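Local coordinates for protein CT009 (Chlamydia trachomatis, PDB 4GQM) that is of unknown function but carries a helix-turn-helix domain that may bind DNA, and forms a sub-domain-swapped pair of chains in the crystal, at the interface of chains A and B. Residues are numbered along the deposited sequence; one frame, centred on the assembly and turned at random. Chains: chain A/B, CT009.

Contact 1: the interface of chains A and B. Residues chain A 64, 67-68, 73, 78-79; chain B 14, 17-18, 46.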
# COMPACT_ATOMS: atom_id res chain seq x y z
N MET A 64 -8.58 1.11 5.49
CA MET A 64 -9.72 0.88 6.36
C MET A 64 -10.06 2.11 7.20
O MET A 64 -11.23 2.47 7.36
CB MET A 64 -9.50 -0.33 7.24
CG MET A 64 -9.57 -1.63 6.47
SD MET A 64 -9.28 -3.00 7.61
CE MET A 64 -9.56 -4.40 6.52
N TYR A 67 -11.58 4.83 4.94
CA TYR A 67 -12.93 4.47 4.51
C TYR A 67 -13.89 4.67 5.70
O TYR A 67 -14.97 5.24 5.57
CB TYR A 67 -12.91 3.03 4.01
CG TYR A 67 -14.16 2.51 3.33
CD1 TYR A 67 -15.21 3.33 3.01
CD2 TYR A 67 -14.26 1.19 2.99
CE1 TYR A 67 -16.33 2.84 2.36
CE2 TYR A 67 -15.38 0.68 2.34
CZ TYR A 67 -16.43 1.51 2.04
OH TYR A 67 -17.56 1.08 1.39
N ALA A 68 -13.46 4.23 6.89
CA ALA A 68 -14.31 4.38 8.06
C ALA A 68 -14.61 5.85 8.30
O ALA A 68 -15.75 6.21 8.61
CB ALA A 68 -13.65 3.76 9.25
N MET A 73 -17.60 6.63 10.77
CA MET A 73 -17.31 5.64 11.80
C MET A 73 -15.97 5.93 12.44
O MET A 73 -15.06 6.47 11.79
CB MET A 73 -17.30 4.24 11.22
CG MET A 73 -18.66 3.77 10.72
SD MET A 73 -18.71 2.02 10.31
CE MET A 73 -17.82 2.11 8.78
N LEU A 78 -13.48 0.63 15.56
CA LEU A 78 -13.90 -0.47 14.71
C LEU A 78 -12.81 -1.55 14.65
O LEU A 78 -13.10 -2.76 14.78
CB LEU A 78 -14.29 0.07 13.33
CG LEU A 78 -14.73 -0.95 12.29
CD1 LEU A 78 -15.95 -1.70 12.77
CD2 LEU A 78 -15.01 -0.26 10.97
N LEU A 79 -11.56 -1.15 14.45
CA LEU A 79 -10.51 -2.14 14.36
C LEU A 79 -10.25 -2.77 15.72
O LEU A 79 -9.98 -3.96 15.79
CB LEU A 79 -9.25 -1.54 13.70
CG LEU A 79 -9.43 -1.18 12.20
CD1 LEU A 79 -8.13 -0.70 11.58
CD2 LEU A 79 -10.09 -2.31 11.38
N LEU B 14 -16.04 -7.43 9.31
CA LEU B 14 -15.62 -6.07 9.13
C LEU B 14 -16.04 -5.56 7.75
O LEU B 14 -16.54 -4.44 7.60
CB LEU B 14 -14.10 -6.02 9.31
CG LEU B 14 -13.43 -4.69 9.17
CD1 LEU B 14 -14.05 -3.68 10.12
CD2 LEU B 14 -11.98 -4.89 9.45
N VAL B 17 -19.58 -4.68 7.78
CA VAL B 17 -19.85 -3.40 8.47
C VAL B 17 -19.69 -2.25 7.46
O VAL B 17 -20.53 -1.36 7.35
CB VAL B 17 -18.92 -3.19 9.68
CG1 VAL B 17 -19.08 -1.77 10.22
CG2 VAL B 17 -19.22 -4.19 10.78
N PHE B 18 -18.57 -2.25 6.72
CA PHE B 18 -18.34 -1.23 5.71
C PHE B 18 -19.44 -1.23 4.66
O PHE B 18 -20.02 -0.19 4.35
CB PHE B 18 -16.96 -1.41 5.05
CG PHE B 18 -15.82 -0.96 5.88
CD1 PHE B 18 -15.52 0.38 5.99
CD2 PHE B 18 -14.95 -1.85 6.46
CE1 PHE B 18 -14.44 0.80 6.72
CE2 PHE B 18 -13.84 -1.40 7.21
CZ PHE B 18 -13.61 -0.09 7.34
N ILE B 46 -11.53 -4.82 0.95
CA ILE B 46 -12.03 -4.56 2.30
C ILE B 46 -13.43 -5.15 2.46
O ILE B 46 -13.70 -5.88 3.42
CB ILE B 46 -12.04 -3.06 2.60
CG1 ILE B 46 -10.61 -2.53 2.73
CG2 ILE B 46 -12.86 -2.76 3.88
CD1 ILE B 46 -10.53 -1.03 2.74

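Contact 2: the interface of chains A and B. Residues chain A 11, 14, 18, 46, 54; chain B 64, 78-79, 85.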
# COMPACT_ATOMS: atom_id res chain seq x y z
N LEU A 11 17.50 4.25 -5.32
CA LEU A 11 16.23 4.93 -5.04
C LEU A 11 16.36 6.42 -5.23
O LEU A 11 15.44 7.07 -5.73
CB LEU A 11 15.77 4.62 -3.61
CG LEU A 11 15.21 3.22 -3.43
CD1 LEU A 11 15.03 2.93 -1.96
CD2 LEU A 11 13.86 3.05 -4.15
N LEU A 14 16.38 7.00 -9.04
CA LEU A 14 15.07 6.76 -9.56
C LEU A 14 14.14 7.94 -9.24
O LEU A 14 13.37 8.41 -10.08
CB LEU A 14 14.55 5.45 -8.96
CG LEU A 14 13.18 5.00 -9.36
CD1 LEU A 14 13.09 4.89 -10.87
CD2 LEU A 14 12.94 3.68 -8.69
N PHE A 18 11.97 10.52 -11.89
CA PHE A 18 10.57 10.95 -11.77
C PHE A 18 10.47 12.47 -11.67
O PHE A 18 9.72 13.10 -12.40
CB PHE A 18 9.89 10.28 -10.58
CG PHE A 18 9.52 8.85 -10.81
CD1 PHE A 18 8.40 8.53 -11.56
CD2 PHE A 18 10.18 7.82 -10.19
CE1 PHE A 18 8.03 7.23 -11.72
CE2 PHE A 18 9.78 6.48 -10.38
CZ PHE A 18 8.73 6.20 -11.16
N ILE A 46 8.55 8.56 -3.29
CA ILE A 46 9.18 8.12 -4.52
C ILE A 46 10.25 9.13 -4.95
O ILE A 46 11.40 8.76 -5.23
CB ILE A 46 8.15 7.93 -5.64
CG1 ILE A 46 7.27 6.72 -5.34
CG2 ILE A 46 8.85 7.78 -7.01
CD1 ILE A 46 6.07 6.63 -6.23
N LEU A 54 8.18 4.25 1.88
CA LEU A 54 7.50 3.43 0.88
C LEU A 54 7.03 2.08 1.39
O LEU A 54 5.98 1.60 0.99
CB LEU A 54 8.45 3.25 -0.31
CG LEU A 54 8.76 4.48 -1.14
CD1 LEU A 54 9.91 4.26 -2.12
CD2 LEU A 54 7.53 4.96 -1.88
N MET B 64 5.00 3.36 -8.28
CA MET B 64 6.04 3.73 -9.24
C MET B 64 5.61 3.46 -10.68
O MET B 64 5.84 4.28 -11.57
CB MET B 64 7.34 3.03 -8.93
CG MET B 64 8.02 3.58 -7.69
SD MET B 64 9.55 2.67 -7.40
CE MET B 64 10.21 3.57 -6.00
N LEU B 78 12.15 1.03 -16.59
CA LEU B 78 12.76 1.90 -15.61
C LEU B 78 13.18 1.09 -14.37
O LEU B 78 14.30 1.26 -13.84
CB LEU B 78 11.80 3.05 -15.27
CG LEU B 78 12.26 4.05 -14.23
CD1 LEU B 78 13.53 4.73 -14.66
CD2 LEU B 78 11.17 5.07 -13.97
N LEU B 79 12.30 0.23 -13.88
CA LEU B 79 12.64 -0.53 -12.69
C LEU B 79 13.71 -1.57 -13.01
O LEU B 79 14.58 -1.81 -12.19
CB LEU B 79 11.37 -1.13 -12.03
CG LEU B 79 10.42 -0.07 -11.42
CD1 LEU B 79 9.26 -0.71 -10.69
CD2 LEU B 79 11.16 0.97 -10.55
N VAL B 85 16.63 -2.17 -6.55
CA VAL B 85 15.26 -1.84 -6.15
C VAL B 85 14.37 -2.98 -6.57
O VAL B 85 13.50 -3.39 -5.76
CB VAL B 85 14.82 -0.53 -6.80
CG1 VAL B 85 13.31 -0.25 -6.56
CG2 VAL B 85 15.61 0.64 -6.27

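Contact 1: the interface of chains A and B
The ring of B:Phe18, on helix 2-24 of chain B, is wedged between A:Tyr67 on one side and A:Leu78 with A:Met73 on the other; residues of both chains thereby appear to build the hydrophobic interior of one helix-turn-helix unit, as the sub-domain swap implies. On the tyrosine side the evidence is the ring planes. The aromatic rings of B:Phe18 and A:Tyr67 are turned only about 15° from parallel and displaced, the two side chains running past each other in opposite directions. Contact falls near the rim of the tyrosine face, where CD1 of B:Phe18 lies 3.4 Å from CD2 of A:Tyr67. Chi1 of -171° sets the tyrosine CG anti to its backbone N and carries the ring out to the phenylalanine; chi2 then fixes the turn of its face.

Over the opposite phenylalanine face, the methyl CD2 of A:Leu78 comes within 3.9 Å of CZ of B:Phe18. A:Met73 closes on the rim of this same face: its chain bends at chi3 (-75°) and brings the terminal methyl CE to 4.0 Å from CD1 of B:Phe18. The phenylalanine ring meets helix 59-70 edge-on. The backbone N of A:Ala68 lies in the ring plane, 3.6 Å from CE1 of B:Phe18, while CZ of B:Phe18 approaches the carbonyl O of A:Met64 at 3.5 Å; these are packing contacts.

One turn back along helix 2-24, B:Leu14 crosses A:Leu78 obliquely. Its methyl CD1 touches the branch carbon CG of A:Leu78 at 3.6 Å and lies within 3.8 Å of both A:Leu78 methyls, CD1 and CD2, which shows a methyl seated against the fork of the other leucine. B:Val17 packs alongside: CG1 meets the sulfur SD of A:Met73 and also reaches CD1 of A:Leu78, bridging the loop and helix 75-80.

Contact 2: the interface of chains A and B
A:Leu11 and A:Leu14, a turn apart on helix 2-24, confront three helical segments of chain B, with the CA of A:Leu11 6.9 Å from the CA of B:Val85 and the CA of A:Leu14 8.1 Å from the CA of B:Leu78. Within this hydrophobic packing of a helix-turn-helix protein, B:Met64 lies among several chain A side chains, and the residue hides 85 Å² of its surface against them. Its chain is extended beyond CG (chi2 180°, chi3 176°), so successive atoms meet successive neighbours. At its base, CG lies 3.9 Å from the delta-methyl CD1 of A:Ile46, the two side chains passing in opposite directions. Farther out, the sulfur SD lies 3.8 Å from CD2 of A:Leu14. At the tip, CE is 4.0 Å from CD1 of A:Leu54 and 4.1 Å from CD2 of A:Leu11, and the methionine stands roughly perpendicular to both of these leucines.

The same CD2 methyl of A:Leu14 that touches the sulfur also meets CD2 of B:Leu79 at 3.7 Å, methyl against methyl. One turn toward the N-terminus from A:Leu14, A:Leu11 meets helix 83-104. Its CD2 lies 3.7 Å from CG2 of B:Val85. In this valine, chi1 of 172° sets CG1 anti to the backbone N, which puts CG2 anti to the carbonyl carbon and against the leucine; CG1 stands slightly farther off.

Contact 1 and contact 2 lie about 31 Å apart, measured between the centres of their C-alpha atoms, and are related by the two-fold symmetry of the interface. Residues 14, 18, 46, 64, 78 and 79 appear in both with the chains exchanged: in contact 1 chain B supplies helices 2-24 and 40-48 to chain A's helices 59-70 and 75-80, and in contact 2 the roles reverse. Each packed unit thus draws on both chains, as expected of the sub-domain swap. Contact 2 adds helices 51-55 and 83-104, and contact 1 adds the loop residue A:Met73. A dimer in the crystal need not form in the cell.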